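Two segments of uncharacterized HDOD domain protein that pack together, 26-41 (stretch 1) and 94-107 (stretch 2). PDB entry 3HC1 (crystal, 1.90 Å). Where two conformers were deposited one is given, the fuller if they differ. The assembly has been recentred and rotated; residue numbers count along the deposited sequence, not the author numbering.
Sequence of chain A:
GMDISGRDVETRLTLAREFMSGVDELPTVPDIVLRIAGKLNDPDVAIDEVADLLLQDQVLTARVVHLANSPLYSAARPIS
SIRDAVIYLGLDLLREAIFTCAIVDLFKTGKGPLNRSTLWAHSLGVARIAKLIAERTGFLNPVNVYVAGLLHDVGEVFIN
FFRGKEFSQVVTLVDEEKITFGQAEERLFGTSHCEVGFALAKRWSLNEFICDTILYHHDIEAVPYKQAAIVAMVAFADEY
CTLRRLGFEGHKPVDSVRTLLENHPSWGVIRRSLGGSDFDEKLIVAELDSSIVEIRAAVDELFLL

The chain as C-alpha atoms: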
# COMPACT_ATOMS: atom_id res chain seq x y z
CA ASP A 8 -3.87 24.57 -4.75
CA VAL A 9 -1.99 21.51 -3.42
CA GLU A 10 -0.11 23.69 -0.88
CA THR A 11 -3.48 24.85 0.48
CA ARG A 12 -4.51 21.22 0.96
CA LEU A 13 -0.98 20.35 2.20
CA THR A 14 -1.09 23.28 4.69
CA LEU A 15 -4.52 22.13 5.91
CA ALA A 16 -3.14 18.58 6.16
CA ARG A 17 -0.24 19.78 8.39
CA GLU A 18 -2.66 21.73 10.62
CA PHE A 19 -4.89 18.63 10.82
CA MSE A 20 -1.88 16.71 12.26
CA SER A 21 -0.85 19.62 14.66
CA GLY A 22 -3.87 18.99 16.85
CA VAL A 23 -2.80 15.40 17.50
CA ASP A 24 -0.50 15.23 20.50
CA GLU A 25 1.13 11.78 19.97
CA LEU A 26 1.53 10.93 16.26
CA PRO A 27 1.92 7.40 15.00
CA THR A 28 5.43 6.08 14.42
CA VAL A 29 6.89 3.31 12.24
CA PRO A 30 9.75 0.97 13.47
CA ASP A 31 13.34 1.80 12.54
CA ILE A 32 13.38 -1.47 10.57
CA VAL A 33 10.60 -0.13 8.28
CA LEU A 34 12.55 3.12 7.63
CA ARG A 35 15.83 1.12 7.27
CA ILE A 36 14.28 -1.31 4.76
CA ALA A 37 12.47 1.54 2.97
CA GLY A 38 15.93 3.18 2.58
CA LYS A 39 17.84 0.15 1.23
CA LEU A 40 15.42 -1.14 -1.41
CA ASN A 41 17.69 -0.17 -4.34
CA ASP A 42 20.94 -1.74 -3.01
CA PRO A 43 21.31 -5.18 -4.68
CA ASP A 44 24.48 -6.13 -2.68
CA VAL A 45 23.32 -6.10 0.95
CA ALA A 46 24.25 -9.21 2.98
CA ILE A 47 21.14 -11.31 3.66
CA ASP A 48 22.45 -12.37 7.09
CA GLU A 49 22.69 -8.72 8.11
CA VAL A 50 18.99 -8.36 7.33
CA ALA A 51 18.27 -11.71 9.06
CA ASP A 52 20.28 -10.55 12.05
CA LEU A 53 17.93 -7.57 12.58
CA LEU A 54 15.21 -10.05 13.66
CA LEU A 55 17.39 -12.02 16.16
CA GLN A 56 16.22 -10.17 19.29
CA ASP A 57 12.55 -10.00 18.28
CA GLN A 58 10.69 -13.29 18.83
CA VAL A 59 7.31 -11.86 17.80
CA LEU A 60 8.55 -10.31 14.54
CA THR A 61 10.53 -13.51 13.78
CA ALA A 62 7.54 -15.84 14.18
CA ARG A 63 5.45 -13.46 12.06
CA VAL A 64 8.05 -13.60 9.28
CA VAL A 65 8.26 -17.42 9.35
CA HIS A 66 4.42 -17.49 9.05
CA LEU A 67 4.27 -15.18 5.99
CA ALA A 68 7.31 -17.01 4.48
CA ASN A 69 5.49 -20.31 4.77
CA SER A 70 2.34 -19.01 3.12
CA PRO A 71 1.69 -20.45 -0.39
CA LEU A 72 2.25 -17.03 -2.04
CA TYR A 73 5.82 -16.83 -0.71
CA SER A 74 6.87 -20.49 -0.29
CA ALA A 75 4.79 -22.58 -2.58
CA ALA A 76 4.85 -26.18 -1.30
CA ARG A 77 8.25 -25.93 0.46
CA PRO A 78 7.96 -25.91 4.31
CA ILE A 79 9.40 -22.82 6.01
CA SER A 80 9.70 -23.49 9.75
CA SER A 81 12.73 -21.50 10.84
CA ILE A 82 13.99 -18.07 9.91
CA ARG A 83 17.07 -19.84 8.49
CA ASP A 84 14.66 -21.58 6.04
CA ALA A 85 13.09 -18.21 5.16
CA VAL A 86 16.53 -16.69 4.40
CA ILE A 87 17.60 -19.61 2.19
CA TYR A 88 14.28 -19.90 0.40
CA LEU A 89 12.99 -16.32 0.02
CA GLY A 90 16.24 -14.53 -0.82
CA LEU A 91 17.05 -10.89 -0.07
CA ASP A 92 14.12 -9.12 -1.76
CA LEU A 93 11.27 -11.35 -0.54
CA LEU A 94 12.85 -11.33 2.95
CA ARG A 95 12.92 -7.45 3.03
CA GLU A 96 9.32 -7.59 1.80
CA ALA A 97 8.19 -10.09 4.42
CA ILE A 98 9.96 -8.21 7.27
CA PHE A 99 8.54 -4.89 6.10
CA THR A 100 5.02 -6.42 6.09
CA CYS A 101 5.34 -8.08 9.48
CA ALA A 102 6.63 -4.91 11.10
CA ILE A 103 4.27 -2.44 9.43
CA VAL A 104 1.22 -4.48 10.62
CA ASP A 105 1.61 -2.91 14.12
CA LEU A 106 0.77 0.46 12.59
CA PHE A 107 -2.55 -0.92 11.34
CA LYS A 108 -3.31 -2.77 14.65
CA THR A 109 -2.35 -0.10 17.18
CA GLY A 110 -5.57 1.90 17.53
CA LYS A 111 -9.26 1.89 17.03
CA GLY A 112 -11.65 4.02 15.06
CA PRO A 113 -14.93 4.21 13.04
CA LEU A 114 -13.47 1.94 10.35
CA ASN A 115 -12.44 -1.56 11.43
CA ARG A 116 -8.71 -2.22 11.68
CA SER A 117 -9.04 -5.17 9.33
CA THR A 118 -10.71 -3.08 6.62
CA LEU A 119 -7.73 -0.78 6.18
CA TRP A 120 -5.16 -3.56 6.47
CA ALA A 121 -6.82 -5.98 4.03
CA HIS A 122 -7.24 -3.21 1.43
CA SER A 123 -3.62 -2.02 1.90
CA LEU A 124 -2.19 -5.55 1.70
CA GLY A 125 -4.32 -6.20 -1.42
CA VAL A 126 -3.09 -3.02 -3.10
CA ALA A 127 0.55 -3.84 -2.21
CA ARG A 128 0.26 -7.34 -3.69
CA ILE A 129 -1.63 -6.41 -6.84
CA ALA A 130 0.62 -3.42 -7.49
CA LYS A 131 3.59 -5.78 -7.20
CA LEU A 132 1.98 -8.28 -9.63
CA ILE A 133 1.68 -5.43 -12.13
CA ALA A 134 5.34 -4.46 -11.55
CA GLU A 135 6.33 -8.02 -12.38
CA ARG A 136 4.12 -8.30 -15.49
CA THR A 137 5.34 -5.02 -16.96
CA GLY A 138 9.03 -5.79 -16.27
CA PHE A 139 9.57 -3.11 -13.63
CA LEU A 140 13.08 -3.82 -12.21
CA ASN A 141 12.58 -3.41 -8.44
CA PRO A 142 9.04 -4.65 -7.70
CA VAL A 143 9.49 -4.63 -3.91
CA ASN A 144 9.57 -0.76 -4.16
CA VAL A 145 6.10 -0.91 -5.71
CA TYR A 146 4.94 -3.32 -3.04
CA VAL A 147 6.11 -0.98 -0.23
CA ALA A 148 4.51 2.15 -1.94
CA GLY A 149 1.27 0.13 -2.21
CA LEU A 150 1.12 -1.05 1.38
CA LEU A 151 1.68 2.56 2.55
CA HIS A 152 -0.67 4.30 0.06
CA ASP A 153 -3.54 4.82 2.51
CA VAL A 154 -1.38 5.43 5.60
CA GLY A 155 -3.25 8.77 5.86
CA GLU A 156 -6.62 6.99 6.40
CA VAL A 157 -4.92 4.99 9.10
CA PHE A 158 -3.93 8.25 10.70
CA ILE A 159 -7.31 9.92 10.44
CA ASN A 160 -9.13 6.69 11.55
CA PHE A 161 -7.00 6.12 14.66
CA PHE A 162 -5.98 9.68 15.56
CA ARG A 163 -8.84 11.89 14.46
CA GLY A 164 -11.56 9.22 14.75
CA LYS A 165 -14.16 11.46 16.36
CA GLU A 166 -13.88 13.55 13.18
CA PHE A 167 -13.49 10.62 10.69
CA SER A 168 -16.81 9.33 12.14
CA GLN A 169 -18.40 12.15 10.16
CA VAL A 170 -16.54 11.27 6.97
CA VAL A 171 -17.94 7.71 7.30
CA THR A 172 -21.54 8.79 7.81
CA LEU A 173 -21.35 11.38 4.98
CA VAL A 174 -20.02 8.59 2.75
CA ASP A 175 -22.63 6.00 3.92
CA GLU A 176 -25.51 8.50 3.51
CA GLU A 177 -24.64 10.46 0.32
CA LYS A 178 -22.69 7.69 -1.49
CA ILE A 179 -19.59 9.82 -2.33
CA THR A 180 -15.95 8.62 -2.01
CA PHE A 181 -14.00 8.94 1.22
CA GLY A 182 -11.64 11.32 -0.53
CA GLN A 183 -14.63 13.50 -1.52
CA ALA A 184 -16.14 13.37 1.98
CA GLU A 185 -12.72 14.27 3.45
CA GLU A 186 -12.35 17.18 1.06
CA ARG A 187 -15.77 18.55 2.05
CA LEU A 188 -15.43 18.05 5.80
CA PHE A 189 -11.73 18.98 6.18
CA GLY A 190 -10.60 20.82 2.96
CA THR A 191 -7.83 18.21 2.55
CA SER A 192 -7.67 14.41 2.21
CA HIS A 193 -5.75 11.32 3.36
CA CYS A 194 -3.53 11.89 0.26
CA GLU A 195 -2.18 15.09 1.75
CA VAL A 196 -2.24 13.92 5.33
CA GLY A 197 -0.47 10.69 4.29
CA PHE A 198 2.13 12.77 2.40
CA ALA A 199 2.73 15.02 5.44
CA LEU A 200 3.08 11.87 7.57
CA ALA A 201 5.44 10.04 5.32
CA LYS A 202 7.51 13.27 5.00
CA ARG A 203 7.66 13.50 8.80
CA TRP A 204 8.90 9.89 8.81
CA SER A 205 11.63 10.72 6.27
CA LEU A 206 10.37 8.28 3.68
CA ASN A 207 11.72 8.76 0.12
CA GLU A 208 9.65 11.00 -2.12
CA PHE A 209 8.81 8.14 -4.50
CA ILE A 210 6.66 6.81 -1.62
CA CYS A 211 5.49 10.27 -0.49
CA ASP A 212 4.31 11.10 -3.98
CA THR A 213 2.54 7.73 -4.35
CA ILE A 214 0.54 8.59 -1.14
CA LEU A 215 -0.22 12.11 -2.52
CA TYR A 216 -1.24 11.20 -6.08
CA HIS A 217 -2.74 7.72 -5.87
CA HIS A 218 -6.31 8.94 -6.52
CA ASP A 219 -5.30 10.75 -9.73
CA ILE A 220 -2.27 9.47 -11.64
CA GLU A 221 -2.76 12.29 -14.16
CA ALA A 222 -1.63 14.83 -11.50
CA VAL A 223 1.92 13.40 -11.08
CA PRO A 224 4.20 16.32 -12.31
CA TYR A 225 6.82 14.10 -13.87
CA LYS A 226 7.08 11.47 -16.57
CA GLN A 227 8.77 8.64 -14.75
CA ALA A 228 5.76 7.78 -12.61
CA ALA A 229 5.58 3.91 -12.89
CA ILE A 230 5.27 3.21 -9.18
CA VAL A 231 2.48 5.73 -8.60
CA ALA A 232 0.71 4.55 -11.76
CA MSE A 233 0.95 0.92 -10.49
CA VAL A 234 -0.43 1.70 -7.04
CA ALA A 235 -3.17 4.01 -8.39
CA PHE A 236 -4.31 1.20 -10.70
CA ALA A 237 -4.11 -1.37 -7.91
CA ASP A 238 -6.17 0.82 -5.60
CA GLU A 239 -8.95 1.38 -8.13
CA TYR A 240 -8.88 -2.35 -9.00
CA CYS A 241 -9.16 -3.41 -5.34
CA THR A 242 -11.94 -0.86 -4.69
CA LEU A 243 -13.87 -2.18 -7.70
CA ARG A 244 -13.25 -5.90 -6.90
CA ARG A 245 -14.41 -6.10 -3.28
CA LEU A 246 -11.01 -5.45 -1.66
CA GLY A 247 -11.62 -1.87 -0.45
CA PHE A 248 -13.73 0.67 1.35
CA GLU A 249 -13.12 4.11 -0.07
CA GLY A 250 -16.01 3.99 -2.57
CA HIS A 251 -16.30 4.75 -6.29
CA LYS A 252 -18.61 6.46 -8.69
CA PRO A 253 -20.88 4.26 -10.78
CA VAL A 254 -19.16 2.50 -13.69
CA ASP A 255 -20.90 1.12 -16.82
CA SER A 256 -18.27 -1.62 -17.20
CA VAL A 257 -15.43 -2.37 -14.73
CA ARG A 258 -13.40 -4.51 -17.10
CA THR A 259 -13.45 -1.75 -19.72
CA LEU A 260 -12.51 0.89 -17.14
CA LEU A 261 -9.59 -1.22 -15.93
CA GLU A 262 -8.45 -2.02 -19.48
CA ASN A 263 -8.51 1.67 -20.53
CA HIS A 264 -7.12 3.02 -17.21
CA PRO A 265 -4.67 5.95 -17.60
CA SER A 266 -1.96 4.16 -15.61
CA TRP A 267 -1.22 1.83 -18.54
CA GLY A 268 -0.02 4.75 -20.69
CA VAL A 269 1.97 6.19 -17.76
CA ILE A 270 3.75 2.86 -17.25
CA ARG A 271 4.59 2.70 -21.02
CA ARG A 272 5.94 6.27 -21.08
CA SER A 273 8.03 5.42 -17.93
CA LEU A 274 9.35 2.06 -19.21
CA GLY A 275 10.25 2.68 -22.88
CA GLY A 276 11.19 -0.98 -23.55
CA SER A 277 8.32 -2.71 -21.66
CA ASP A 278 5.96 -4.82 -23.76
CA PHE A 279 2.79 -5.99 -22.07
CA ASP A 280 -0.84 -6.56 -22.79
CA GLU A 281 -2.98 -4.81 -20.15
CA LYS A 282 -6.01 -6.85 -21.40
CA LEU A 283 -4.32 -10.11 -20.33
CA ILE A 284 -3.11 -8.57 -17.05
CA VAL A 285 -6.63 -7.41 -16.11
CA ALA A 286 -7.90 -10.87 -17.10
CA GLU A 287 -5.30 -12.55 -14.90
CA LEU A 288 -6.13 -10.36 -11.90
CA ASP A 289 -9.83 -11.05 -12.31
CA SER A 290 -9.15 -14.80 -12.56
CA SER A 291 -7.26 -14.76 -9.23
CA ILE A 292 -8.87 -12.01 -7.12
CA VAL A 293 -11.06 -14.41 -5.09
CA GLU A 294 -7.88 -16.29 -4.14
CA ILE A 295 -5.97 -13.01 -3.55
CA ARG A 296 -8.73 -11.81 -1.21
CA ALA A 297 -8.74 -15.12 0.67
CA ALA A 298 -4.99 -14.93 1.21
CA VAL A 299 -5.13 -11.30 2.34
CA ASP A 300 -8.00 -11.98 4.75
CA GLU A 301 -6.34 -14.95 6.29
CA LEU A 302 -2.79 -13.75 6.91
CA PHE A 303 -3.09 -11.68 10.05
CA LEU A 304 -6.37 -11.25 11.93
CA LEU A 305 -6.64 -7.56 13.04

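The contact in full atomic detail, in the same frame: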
# COMPACT_ATOMS: atom_id res chain seq x y z
N LEU A 26 1.73 11.34 17.64
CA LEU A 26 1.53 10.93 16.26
C LEU A 26 2.01 9.51 16.10
O LEU A 26 3.00 9.16 16.72
CB LEU A 26 2.39 11.79 15.35
CG LEU A 26 2.03 13.25 15.25
CD1 LEU A 26 3.12 13.94 14.43
CD2 LEU A 26 0.72 13.36 14.56
N PRO A 27 1.39 8.74 15.18
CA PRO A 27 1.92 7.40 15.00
C PRO A 27 3.37 7.39 14.50
O PRO A 27 3.82 8.32 13.79
CB PRO A 27 0.98 6.78 13.97
CG PRO A 27 0.45 7.93 13.19
CD PRO A 27 0.39 9.08 14.16
N THR A 28 4.06 6.31 14.84
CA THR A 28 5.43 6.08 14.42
C THR A 28 5.51 4.76 13.64
O THR A 28 4.62 3.92 13.77
CB THR A 28 6.37 6.01 15.63
OG1 THR A 28 7.72 5.89 15.19
CG2 THR A 28 6.02 4.82 16.53
N VAL A 29 6.56 4.60 12.84
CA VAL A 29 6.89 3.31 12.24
C VAL A 29 8.27 2.87 12.78
O VAL A 29 9.17 3.71 12.95
CB VAL A 29 6.90 3.39 10.68
CG1 VAL A 29 5.47 3.51 10.16
CG2 VAL A 29 7.73 4.57 10.19
N PRO A 30 8.45 1.55 13.05
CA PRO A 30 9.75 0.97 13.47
C PRO A 30 10.95 1.42 12.65
O PRO A 30 10.82 1.68 11.44
CB PRO A 30 9.55 -0.53 13.24
CG PRO A 30 8.10 -0.73 13.48
CD PRO A 30 7.39 0.53 13.08
N ASP A 31 12.12 1.49 13.28
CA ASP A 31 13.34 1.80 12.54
C ASP A 31 13.58 0.81 11.40
O ASP A 31 14.16 1.18 10.35
CB ASP A 31 14.58 1.85 13.45
CG ASP A 31 14.53 3.03 14.38
OD1 ASP A 31 13.76 2.97 15.38
OD2 ASP A 31 15.21 4.04 14.10
N ILE A 32 13.14 -0.43 11.59
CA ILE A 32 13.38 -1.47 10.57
C ILE A 32 12.62 -1.15 9.26
O ILE A 32 13.10 -1.43 8.15
CB ILE A 32 13.10 -2.92 11.09
CG1 ILE A 32 13.76 -3.96 10.16
CG2 ILE A 32 11.64 -3.16 11.30
CD1 ILE A 32 13.97 -5.34 10.79
N VAL A 33 11.44 -0.55 9.41
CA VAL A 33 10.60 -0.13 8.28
C VAL A 33 11.29 1.01 7.54
O VAL A 33 11.50 0.92 6.33
CB VAL A 33 9.14 0.19 8.78
CG1 VAL A 33 8.33 0.91 7.73
CG2 VAL A 33 8.43 -1.07 9.13
N LEU A 34 11.75 2.04 8.25
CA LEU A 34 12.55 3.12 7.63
C LEU A 34 13.88 2.59 7.06
O LEU A 34 14.29 2.98 5.95
CB LEU A 34 12.78 4.32 8.62
CG LEU A 34 13.56 5.59 8.13
CD1 LEU A 34 12.70 6.53 7.26
CD2 LEU A 34 14.18 6.41 9.29
N ARG A 35 14.54 1.68 7.76
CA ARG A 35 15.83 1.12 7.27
C ARG A 35 15.60 0.38 5.95
O ARG A 35 16.27 0.66 4.95
CB ARG A 35 16.48 0.20 8.32
CG ARG A 35 17.86 -0.37 7.89
N ILE A 36 14.62 -0.53 5.96
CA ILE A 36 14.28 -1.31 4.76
C ILE A 36 13.82 -0.40 3.62
O ILE A 36 14.34 -0.49 2.52
CB ILE A 36 13.21 -2.42 5.05
CG1 ILE A 36 13.86 -3.57 5.82
CG2 ILE A 36 12.66 -3.00 3.73
CD1 ILE A 36 12.88 -4.57 6.35
N ALA A 37 12.86 0.48 3.90
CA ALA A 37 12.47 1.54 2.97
C ALA A 37 13.65 2.26 2.32
O ALA A 37 13.60 2.57 1.12
CB ALA A 37 11.58 2.55 3.68
N GLY A 38 14.71 2.52 3.09
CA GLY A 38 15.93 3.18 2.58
C GLY A 38 16.88 2.36 1.71
O GLY A 38 17.62 2.92 0.87
N LYS A 39 16.86 1.04 1.87
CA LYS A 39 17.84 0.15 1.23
C LYS A 39 17.30 -0.60 -0.01
O LYS A 39 18.02 -1.38 -0.64
CB LYS A 39 18.33 -0.86 2.27
CG LYS A 39 18.97 -0.24 3.54
CD LYS A 39 20.49 -0.18 3.43
CE LYS A 39 21.12 0.54 4.63
NZ LYS A 39 21.27 -0.29 5.87
N LEU A 40 16.06 -0.35 -0.38
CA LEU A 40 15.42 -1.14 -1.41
C LEU A 40 16.18 -1.22 -2.73
O LEU A 40 16.05 -2.22 -3.46
CB LEU A 40 13.99 -0.62 -1.63
CG LEU A 40 13.03 -0.99 -0.49
CD1 LEU A 40 11.71 -0.26 -0.60
CD2 LEU A 40 12.82 -2.53 -0.45
N ASN A 41 16.98 -0.20 -3.05
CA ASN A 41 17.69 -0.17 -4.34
C ASN A 41 19.10 -0.78 -4.34
O ASN A 41 19.70 -0.91 -5.40
CB ASN A 41 17.71 1.26 -4.89
CG ASN A 41 16.33 1.72 -5.33
OD1 ASN A 41 15.60 0.96 -5.95
ND2 ASN A 41 15.98 2.95 -5.00
N LEU A 94 12.66 -11.48 1.51
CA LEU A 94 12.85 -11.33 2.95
C LEU A 94 12.60 -9.87 3.44
O LEU A 94 11.93 -9.69 4.44
CB LEU A 94 14.21 -11.83 3.41
CG LEU A 94 14.47 -11.86 4.93
CD1 LEU A 94 13.53 -12.80 5.63
CD2 LEU A 94 15.93 -12.25 5.20
N ARG A 95 13.19 -8.88 2.76
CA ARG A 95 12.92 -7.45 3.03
C ARG A 95 11.41 -7.19 2.99
O ARG A 95 10.86 -6.51 3.84
CB ARG A 95 13.60 -6.53 2.01
CG ARG A 95 15.16 -6.30 2.13
CD ARG A 95 15.71 -5.82 0.76
NE ARG A 95 17.00 -5.16 0.85
CZ ARG A 95 17.83 -4.92 -0.17
NH1 ARG A 95 17.54 -5.28 -1.42
NH2 ARG A 95 18.99 -4.32 0.06
N GLU A 96 10.76 -7.74 1.97
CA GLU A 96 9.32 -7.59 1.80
C GLU A 96 8.54 -8.19 2.94
O GLU A 96 7.62 -7.58 3.42
CB GLU A 96 8.86 -8.29 0.52
CG GLU A 96 7.45 -7.99 0.15
CD GLU A 96 7.06 -8.55 -1.20
OE1 GLU A 96 7.64 -8.11 -2.22
OE2 GLU A 96 6.16 -9.42 -1.23
N ALA A 97 8.90 -9.40 3.33
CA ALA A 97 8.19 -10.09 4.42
C ALA A 97 8.40 -9.36 5.76
O ALA A 97 7.46 -9.21 6.56
CB ALA A 97 8.64 -11.55 4.51
N ILE A 98 9.64 -8.95 6.02
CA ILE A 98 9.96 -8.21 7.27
C ILE A 98 9.19 -6.86 7.32
O ILE A 98 8.56 -6.51 8.34
CB ILE A 98 11.50 -7.98 7.43
CG1 ILE A 98 12.22 -9.33 7.66
CG2 ILE A 98 11.77 -7.07 8.61
CD1 ILE A 98 13.73 -9.23 7.76
N PHE A 99 9.25 -6.13 6.21
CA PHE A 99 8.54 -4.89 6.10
C PHE A 99 7.05 -5.07 6.46
O PHE A 99 6.51 -4.31 7.26
CB PHE A 99 8.67 -4.33 4.69
CG PHE A 99 7.98 -3.03 4.50
CD1 PHE A 99 8.64 -1.85 4.81
CD2 PHE A 99 6.69 -2.98 4.02
CE1 PHE A 99 8.00 -0.63 4.64
CE2 PHE A 99 6.05 -1.75 3.86
CZ PHE A 99 6.71 -0.60 4.17
N THR A 100 6.45 -6.10 5.89
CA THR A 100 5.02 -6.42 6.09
C THR A 100 4.72 -6.77 7.53
O THR A 100 3.72 -6.32 8.10
CB THR A 100 4.63 -7.58 5.12
OG1 THR A 100 4.87 -7.13 3.77
CG2 THR A 100 3.17 -8.00 5.27
N CYS A 101 5.58 -7.60 8.13
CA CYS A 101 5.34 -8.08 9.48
C CYS A 101 5.59 -7.04 10.52
O CYS A 101 5.02 -7.15 11.57
CB CYS A 101 6.17 -9.32 9.79
SG CYS A 101 5.63 -10.68 8.75
N ALA A 102 6.38 -6.03 10.19
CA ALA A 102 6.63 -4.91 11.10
C ALA A 102 5.59 -3.81 10.91
O ALA A 102 5.14 -3.24 11.88
CB ALA A 102 8.06 -4.31 10.91
N ILE A 103 5.20 -3.53 9.68
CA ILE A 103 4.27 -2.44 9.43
C ILE A 103 2.84 -2.80 9.98
O ILE A 103 2.03 -1.92 10.22
CB ILE A 103 4.26 -2.06 7.95
CG1 ILE A 103 3.71 -0.63 7.74
CG2 ILE A 103 3.51 -3.06 7.10
CD1 ILE A 103 4.72 0.43 8.04
N VAL A 104 2.56 -4.08 10.17
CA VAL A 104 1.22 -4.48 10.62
C VAL A 104 0.88 -3.85 11.99
O VAL A 104 -0.27 -3.53 12.25
CB VAL A 104 0.97 -5.97 10.57
CG1 VAL A 104 1.87 -6.72 11.58
CG2 VAL A 104 -0.54 -6.27 10.79
N ASP A 105 1.87 -3.59 12.84
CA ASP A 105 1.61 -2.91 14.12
C ASP A 105 1.01 -1.52 13.96
O ASP A 105 0.19 -1.12 14.76
CB ASP A 105 2.89 -2.82 14.98
CG ASP A 105 3.36 -4.16 15.45
OD1 ASP A 105 2.51 -5.04 15.71
OD2 ASP A 105 4.58 -4.36 15.54
N LEU A 106 1.41 -0.80 12.93
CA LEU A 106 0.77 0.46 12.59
C LEU A 106 -0.74 0.35 12.35
O LEU A 106 -1.49 1.20 12.78
CB LEU A 106 1.43 1.09 11.38
CG LEU A 106 0.75 2.40 10.89
CD1 LEU A 106 1.04 3.56 11.90
CD2 LEU A 106 1.26 2.74 9.52
N PHE A 107 -1.16 -0.72 11.69
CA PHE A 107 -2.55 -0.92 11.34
C PHE A 107 -3.36 -1.53 12.53
O PHE A 107 -4.59 -1.45 12.55
CB PHE A 107 -2.65 -1.85 10.11
CG PHE A 107 -2.25 -1.20 8.81
CD1 PHE A 107 -0.92 -1.03 8.49
CD2 PHE A 107 -3.22 -0.74 7.92
CE1 PHE A 107 -0.54 -0.48 7.31
CE2 PHE A 107 -2.86 -0.21 6.73
CZ PHE A 107 -1.51 -0.06 6.41

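The centre of this contact is apolar. Val33 sits where the backbones come close, its CA 5.6 Å from Phe99 CA. Val33 CG1 lies 3.5 Å from Phe99 CE1 and 3.7 Å from Ile103 CD1. Val33 CG2 lies 3.7 Å from Ala102 CB. The small methyl of Ala102 also receives Ile32, with Ile32 CG2 3.8 Å from Ala102 CB. One turn on, Ile36 CD1 packs 3.5 Å from Ile98 CG2, and Ile32 CD1 reaches the same methyl, Ile98 CG2, at 3.5 Å.

These side chains join two helices that run in roughly opposite directions, at 140°, with axes 9.3 Å apart at closest approach. Ile32, Val33 and Ile36 lie on one side of the first helix, so they meet the second together.

The loop before the first helix extends the apolar surface. Val29 CG1 touches Ile103 CD1 at 3.8 Å, and Pro27 CB touches Leu106 CD1 at 3.8 Å. Here the second helix is kinked, and Asp105 N and Leu106 N make only weak bonds to O atoms three residues back.

The polar edge is at Arg95. Its guanidinium has Lys39 O over one face, 3.2 Å from Arg95 NH2, but the angle is too poor for a hydrogen bond. No hydrogen bond crosses between the stretches, so apolar packing dominates.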